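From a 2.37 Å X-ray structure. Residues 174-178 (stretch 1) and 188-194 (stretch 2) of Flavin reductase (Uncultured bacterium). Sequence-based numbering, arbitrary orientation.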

ATOM      1  N   ASP A 174       1.219  15.256 -15.205  1.00 44.60           N
ATOM      2  CA  ASP A 174       0.276  14.813 -16.219  1.00 43.06           C
ATOM      3  C   ASP A 174      -0.159  13.386 -15.972  1.00 47.46           C
ATOM      4  O   ASP A 174       0.659  12.507 -15.698  1.00 49.63           O
ATOM      5  CB  ASP A 174       0.895  14.908 -17.614  1.00 44.59           C
ATOM      6  CG  ASP A 174       0.945  16.329 -18.142  1.00 57.81           C
ATOM      7  OD1 ASP A 174       0.287  17.214 -17.554  1.00 64.41           O
ATOM      8  OD2 ASP A 174       1.642  16.560 -19.153  1.00 69.19           O
ATOM      9  N   ARG A 175      -1.461  13.166 -16.061  1.00 41.15           N
ATOM     10  CA  ARG A 175      -1.993  11.827 -15.957  1.00 47.62           C
ATOM     11  C   ARG A 175      -1.734  11.089 -17.252  1.00 47.45           C
ATOM     12  O   ARG A 175      -2.062  11.576 -18.334  1.00 52.42           O
ATOM     13  CB  ARG A 175      -3.480  11.863 -15.647  1.00 45.38           C
ATOM     14  CG  ARG A 175      -3.776  12.369 -14.263  1.00 51.09           C
ATOM     15  CD  ARG A 175      -5.252  12.635 -14.101  1.00 48.04           C
ATOM     16  NE  ARG A 175      -6.060  11.459 -14.412  1.00 48.54           N
ATOM     17  CZ  ARG A 175      -7.386  11.462 -14.459  1.00 47.00           C
ATOM     18  NH1 ARG A 175      -8.057  12.580 -14.224  1.00 53.64           N
ATOM     19  NH2 ARG A 175      -8.042  10.348 -14.749  1.00 46.02           N
ATOM     20  N   ARG A 176      -1.135   9.914 -17.129  1.00 42.58           N
ATOM     21  CA  ARG A 176      -0.968   9.021 -18.259  1.00 39.93           C
ATOM     22  C   ARG A 176      -0.895   7.605 -17.708  1.00 38.84           C
ATOM     23  O   ARG A 176      -0.981   7.416 -16.493  1.00 37.19           O
ATOM     24  CB  ARG A 176       0.271   9.386 -19.074  1.00 43.15           C
ATOM     25  CG  ARG A 176       1.541   9.568 -18.269  1.00 48.78           C
ATOM     26  CD  ARG A 176       2.446  10.630 -18.876  1.00 53.09           C
ATOM     27  NE  ARG A 176       3.840  10.374 -18.532  1.00 50.05           N
ATOM     28  CZ  ARG A 176       4.586   9.448 -19.127  1.00 52.21           C
ATOM     29  NH1 ARG A 176       4.080   8.714 -20.113  1.00 49.50           N
ATOM     30  NH2 ARG A 176       5.844   9.261 -18.751  1.00 49.96           N
ATOM     31  N   ASP A 177      -0.741   6.621 -18.590  1.00 37.20           N
ATOM     32  CA  ASP A 177      -0.771   5.219 -18.189  1.00 37.59           C
ATOM     33  C   ASP A 177       0.154   4.934 -17.017  1.00 40.17           C
ATOM     34  O   ASP A 177       1.296   5.392 -16.986  1.00 35.85           O
ATOM     35  CB  ASP A 177      -0.416   4.331 -19.380  1.00 42.62           C
ATOM     36  CG  ASP A 177      -1.500   4.331 -20.437  1.00 46.46           C
ATOM     37  OD1 ASP A 177      -2.354   5.244 -20.411  1.00 48.74           O
ATOM     38  OD2 ASP A 177      -1.510   3.411 -21.278  1.00 50.46           O
ATOM     39  N   ALA A 178      -0.357   4.168 -16.057  1.00 37.54           N
ATOM     40  CA  ALA A 178       0.339   3.927 -14.803  1.00 32.18           C
ATOM     41  C   ALA A 178       0.982   2.551 -14.763  1.00 31.89           C
ATOM     42  O   ALA A 178       0.464   1.591 -15.334  1.00 30.88           O
ATOM     43  CB  ALA A 178      -0.630   4.082 -13.645  1.00 27.24           C
ATOM     44  N   GLY A 188       0.364  -2.279 -17.412  1.00 31.60           N
ATOM     45  CA  GLY A 188       0.042  -0.905 -17.721  1.00 34.09           C
ATOM     46  C   GLY A 188      -1.423  -0.678 -17.423  1.00 40.16           C
ATOM     47  O   GLY A 188      -2.283  -1.427 -17.884  1.00 37.21           O
ATOM     48  N   LEU A 189      -1.703   0.368 -16.654  1.00 36.77           N
ATOM     49  CA  LEU A 189      -3.072   0.747 -16.332  1.00 35.51           C
ATOM     50  C   LEU A 189      -3.407   2.004 -17.122  1.00 37.97           C
ATOM     51  O   LEU A 189      -2.816   3.053 -16.876  1.00 35.15           O
ATOM     52  CB  LEU A 189      -3.239   0.998 -14.834  1.00 36.36           C
ATOM     53  CG  LEU A 189      -4.661   1.386 -14.416  1.00 36.64           C
ATOM     54  CD1 LEU A 189      -5.580   0.164 -14.385  1.00 33.70           C
ATOM     55  CD2 LEU A 189      -4.663   2.116 -13.085  1.00 30.75           C
ATOM     56  N   PRO A 190      -4.350   1.904 -18.078  1.00 46.76           N
ATOM     57  CA  PRO A 190      -4.620   3.084 -18.906  1.00 43.03           C
ATOM     58  C   PRO A 190      -5.177   4.233 -18.085  1.00 43.40           C
ATOM     59  O   PRO A 190      -5.997   4.009 -17.199  1.00 46.10           O
ATOM     60  CB  PRO A 190      -5.669   2.584 -19.912  1.00 46.99           C
ATOM     61  CG  PRO A 190      -5.592   1.091 -19.865  1.00 48.10           C
ATOM     62  CD  PRO A 190      -5.206   0.766 -18.458  1.00 45.79           C
ATOM     63  N   ASP A 191      -4.732   5.446 -18.376  1.00 42.72           N
ATOM     64  CA  ASP A 191      -5.259   6.623 -17.710  1.00 48.15           C
ATOM     65  C   ASP A 191      -4.954   7.837 -18.564  1.00 55.99           C
ATOM     66  O   ASP A 191      -3.895   7.918 -19.184  1.00 55.03           O
ATOM     67  CB  ASP A 191      -4.646   6.767 -16.312  1.00 44.02           C
ATOM     68  CG  ASP A 191      -5.331   7.833 -15.473  1.00 46.37           C
ATOM     69  OD1 ASP A 191      -6.565   7.989 -15.592  1.00 50.50           O
ATOM     70  OD2 ASP A 191      -4.633   8.516 -14.694  1.00 50.46           O
ATOM     71  N   ARG A 192      -5.889   8.775 -18.610  1.00 54.06           N
ATOM     72  CA  ARG A 192      -5.674  10.013 -19.337  1.00 61.76           C
ATOM     73  C   ARG A 192      -6.539  11.113 -18.755  1.00 64.38           C
ATOM     74  O   ARG A 192      -7.683  10.871 -18.372  1.00 67.42           O
ATOM     75  CB  ARG A 192      -5.981   9.822 -20.825  1.00 62.68           C
ATOM     76  N   ALA A 193      -5.992  12.321 -18.687  1.00 62.68           N
ATOM     77  CA  ALA A 193      -6.775  13.485 -18.304  1.00 71.29           C
ATOM     78  C   ALA A 193      -7.927  13.680 -19.291  1.00 79.86           C
ATOM     79  O   ALA A 193      -7.797  13.337 -20.468  1.00 83.25           O
ATOM     80  CB  ALA A 193      -5.894  14.721 -18.244  1.00 69.97           C
ATOM     81  N   PRO A 194      -9.058  14.229 -18.825  1.00 81.40           N
ATOM     82  CA  PRO A 194     -10.112  14.524 -19.802  1.00 83.72           C
ATOM     83  C   PRO A 194      -9.795  15.756 -20.641  1.00 82.89           C
ATOM     84  O   PRO A 194      -9.544  16.817 -20.071  1.00 83.30           O
ATOM     85  CB  PRO A 194     -11.341  14.771 -18.925  1.00 82.71           C
ATOM     86  CG  PRO A 194     -11.088  13.981 -17.710  1.00 80.41           C
ATOM     87  CD  PRO A 194      -9.609  14.083 -17.467  1.00 77.52           C
TER
HETATM   88  O   HOH W   1      -2.172   8.737 -14.334  1.00 34.74           O

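The two stretches run in nearly opposite directions: the vectors from Arg-175 CA to Ala-178 CA and from Gly-188 CA to Pro-194 CA lie 163° apart. Together they bury 466 Å², counting both sides, and the character of the contact changes along stretch 2, from backbone pairing to side-chain bonding.

Gly-188 lies in a strand that begins earlier in the chain. Its CA lies 3.5 Å from Ala-178 O, with an angle of 142° at the hydrogen, a CA-H...O contact that places a second donor beside a carbonyl already engaged by the next residue. That residue, Leu-189, forms the antiparallel hydrogen-bonded pair with Ala-178. Leu-189 N donates to Ala-178 O and Ala-178 N donates to Leu-189 O, each at 2.8 Å and 167°; the reciprocal, nearly linear bonds fix the register, with the two CA atoms 4.9 Å apart. Both side chains project from the same face of the sheet, so CB of Ala-178 and CB of Leu-189 meet at 4.2 Å in an apolar contact between two buried residues. Leu-189 O also receives the CA-H of Asp-177, at 3.3 Å from CA to O.

At Pro-190 the regular pairing has ended. A proline nitrogen carries no hydrogen to donate, and its CA-to-CB bond points away from stretch 1; what approaches is the Asp-177 carboxylate, its OD1 3.5 Å from Pro-190 CA.

Asp-191 bonds through both backbone and side chain. Its N donates to Asp-177 OD1 at 3.1 Å and 165°. Its O lies 3.3 Å from Arg-176 CA in a further CA-H...O contact, whereas the 3.5 Å separation between Asp-177 N and Asp-191 O has too poor an angle for a hydrogen bond. The carboxylate forms a two-pronged salt bridge with Arg-175: NH2 donates to OD1 at 2.9 Å and NE to OD2 at 3.3 Å, both at 170°. OD1 sits near the guanidinium plane, where the N-H bonds point, which accounts for the good linearity. Water 1 connects the stretches as well, donating to Asp-191 OD2 at 2.5 Å and to Arg-176 O at 2.8 Å.

Beyond this, contacts are looser. Arg-192, modelled only to CB, points that atom away from stretch 1, but its O lies over one face of the Arg-175 guanidinium, 3.7 Å from NH2. Ala-193 N lies over that same face and is 4.0 Å from Arg-175 CB. Finally, CD of the poorly ordered Pro-194 comes within 3.9 Å of Arg-175 NH1.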